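PDB 1WYD: hypothetical aspartyl-tRNA synthetase from Sulfolobus tokodaii, which probably attaches L-aspartate to both tRNA(Asp) and tRNA(Asn) in two steps, first activating the amino acid with ATP and then transferring it to the tRNA. Local coordinates for residues 10-15 / 83-88. Sequence-based numbering, arbitrary orientation.
Sequences VTPEYD and RGIELH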
loop_
_atom_site.group_PDB
_atom_site.type_symbol
_atom_site.label_atom_id
_atom_site.label_comp_id
_atom_site.label_asym_id
_atom_site.label_seq_id
_atom_site.Cartn_x
_atom_site.Cartn_y
_atom_site.Cartn_z
ATOM N N VAL B 10 -7.233 20.004 -24.628
ATOM C CA VAL B 10 -7.530 20.882 -25.765
ATOM C C VAL B 10 -8.539 20.244 -26.745
ATOM O O VAL B 10 -8.358 19.101 -27.171
ATOM C CB VAL B 10 -6.215 21.263 -26.513
ATOM C CG1 VAL B 10 -6.460 22.354 -27.528
ATOM C CG2 VAL B 10 -5.127 21.699 -25.526
ATOM N N THR B 11 -9.604 20.980 -27.076
ATOM C CA THR B 11 -10.623 20.539 -28.050
ATOM C C THR B 11 -10.674 21.514 -29.233
ATOM O O THR B 11 -10.182 22.647 -29.101
ATOM C CB THR B 11 -12.026 20.483 -27.421
ATOM O OG1 THR B 11 -12.281 21.711 -26.731
ATOM C CG2 THR B 11 -12.121 19.417 -26.347
ATOM N N PRO B 12 -11.270 21.094 -30.368
ATOM C CA PRO B 12 -11.472 21.996 -31.525
ATOM C C PRO B 12 -12.042 23.344 -31.104
ATOM O O PRO B 12 -11.698 24.362 -31.715
ATOM C CB PRO B 12 -12.456 21.244 -32.425
ATOM C CG PRO B 12 -12.329 19.784 -32.048
ATOM C CD PRO B 12 -11.766 19.729 -30.641
ATOM N N GLU B 13 -12.852 23.343 -30.040
ATOM C CA GLU B 13 -13.371 24.563 -29.422
ATOM C C GLU B 13 -12.295 25.480 -28.836
ATOM O O GLU B 13 -12.606 26.349 -28.022
ATOM C CB GLU B 13 -14.403 24.208 -28.339
ATOM C CG GLU B 13 -15.665 25.070 -28.385
ATOM C CD GLU B 13 -16.758 24.623 -27.415
ATOM O OE1 GLU B 13 -17.685 25.429 -27.150
ATOM O OE2 GLU B 13 -16.701 23.472 -26.916
ATOM N N TYR B 14 -11.039 25.285 -29.248
ATOM C CA TYR B 14 -9.897 26.055 -28.730
ATOM C C TYR B 14 -9.187 26.820 -29.844
ATOM O O TYR B 14 -8.169 27.497 -29.603
ATOM C CB TYR B 14 -8.891 25.138 -28.033
ATOM C CG TYR B 14 -9.079 24.997 -26.540
ATOM C CD1 TYR B 14 -9.648 23.841 -26.003
ATOM C CD2 TYR B 14 -8.664 26.001 -25.655
ATOM C CE1 TYR B 14 -9.817 23.684 -24.624
ATOM C CE2 TYR B 14 -8.835 25.855 -24.264
ATOM C CZ TYR B 14 -9.416 24.691 -23.760
ATOM O OH TYR B 14 -9.601 24.523 -22.400
ATOM N N ASP B 15 -9.739 26.703 -31.055
ATOM C CA ASP B 15 -9.208 27.356 -32.259
ATOM C C ASP B 15 -8.873 28.815 -31.988
ATOM O O ASP B 15 -9.616 29.532 -31.313
ATOM C CB ASP B 15 -10.217 27.233 -33.430
ATOM C CG ASP B 15 -9.573 27.432 -34.829
ATOM O OD1 ASP B 15 -8.865 28.445 -35.049
ATOM O OD2 ASP B 15 -9.762 26.642 -35.784
ATOM N N ARG B 83 -7.262 14.156 -32.366
ATOM C CA ARG B 83 -8.356 14.752 -31.589
ATOM C C ARG B 83 -8.885 16.031 -32.241
ATOM O O ARG B 83 -9.520 16.859 -31.579
ATOM C CB ARG B 83 -7.877 15.115 -30.187
ATOM C CG ARG B 83 -7.851 14.005 -29.160
ATOM C CD ARG B 83 -7.124 14.449 -27.878
ATOM N NE ARG B 83 -5.705 14.106 -27.954
ATOM C CZ ARG B 83 -5.161 13.075 -27.324
ATOM N NH1 ARG B 83 -5.907 12.299 -26.537
ATOM N NH2 ARG B 83 -3.865 12.828 -27.470
ATOM N N GLY B 84 -8.583 16.205 -33.523
ATOM C CA GLY B 84 -9.023 17.370 -34.269
ATOM C C GLY B 84 -8.209 18.647 -34.125
ATOM O O GLY B 84 -8.636 19.691 -34.624
ATOM N N ILE B 85 -7.049 18.585 -33.471
ATOM C CA ILE B 85 -6.214 19.776 -33.315
ATOM C C ILE B 85 -4.710 19.571 -33.477
ATOM O O ILE B 85 -4.202 18.446 -33.554
ATOM C CB ILE B 85 -6.457 20.486 -31.958
ATOM C CG1 ILE B 85 -6.268 19.500 -30.795
ATOM C CG2 ILE B 85 -7.802 21.221 -31.947
ATOM C CD1 ILE B 85 -5.083 19.848 -29.918
ATOM N N GLU B 86 -4.029 20.714 -33.512
ATOM C CA GLU B 86 -2.589 20.815 -33.498
ATOM C C GLU B 86 -2.213 22.187 -32.936
ATOM O O GLU B 86 -2.995 23.136 -33.012
ATOM C CB GLU B 86 -1.996 20.613 -34.903
ATOM C CG GLU B 86 -2.839 21.139 -36.048
ATOM C CD GLU B 86 -2.058 21.288 -37.341
ATOM O OE1 GLU B 86 -1.606 20.257 -37.909
ATOM O OE2 GLU B 86 -1.904 22.453 -37.788
ATOM N N LEU B 87 -1.005 22.257 -32.371
ATOM C CA LEU B 87 -0.433 23.451 -31.776
ATOM C C LEU B 87 0.558 24.039 -32.751
ATOM O O LEU B 87 1.476 23.347 -33.185
ATOM C CB LEU B 87 0.325 23.061 -30.512
ATOM C CG LEU B 87 0.268 23.896 -29.229
ATOM C CD1 LEU B 87 1.540 23.736 -28.489
ATOM C CD2 LEU B 87 -0.021 25.343 -29.501
ATOM N N HIS B 88 0.394 25.316 -33.087
ATOM C CA HIS B 88 1.304 25.978 -34.010
ATOM C C HIS B 88 2.341 26.699 -33.180
ATOM O O HIS B 88 2.040 27.686 -32.529
ATOM C CB HIS B 88 0.535 26.918 -34.948
ATOM C CG HIS B 88 -0.171 26.201 -36.065
ATOM N ND1 HIS B 88 -0.489 26.812 -37.262
ATOM C CD2 HIS B 88 -0.615 24.921 -36.168
ATOM C CE1 HIS B 88 -1.099 25.943 -38.050
ATOM N NE2 HIS B 88 -1.185 24.788 -37.413
#
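Pro12 and Gly84 bring the two backbones closest, their CA atoms 5.9 Å apart, where the short 3-10 turn 12-14 passes the start of the strand that begins at Ile85. The contact is apolar and rests on Ile85, whose CB is directed toward the loop; branching at CB suits the place, sending CG2 to Pro12 and the CG1-CD1 arm to Val10. CD1 lies 3.7 Å from Val10 CG1, and the two side chains cross at about a right angle. With chi1 -170°, Val10 CG1 stands anti to the backbone N and is the branch that meets this methyl. Ile85 CG2 packs against the backbone N and CA of Pro12, 3.8 Å from Pro12 CA. A proline suits the first residue of the 3-10 turn because its ring holds phi near the -47° found here; Pro12 CD rests 3.8 Å from Arg83 O. Gly84 has a positive phi (82°), which favours glycine, and a CB here would come tight against Pro12 CG. An alanine in place of Ile85 would probably open a gap between Val10 and Pro12, leaving Val10 CG1 and the backbone of Pro12 without their apolar partner. Within the OB-fold domain, Val10 and Ile85 both also pack on Val75 of strand 68-77 and Trp21 of strand 18-31, and the loop before strand 18-31 packs on the beginning of strand 85-89, itself paired between strands 44-50 and 68-77.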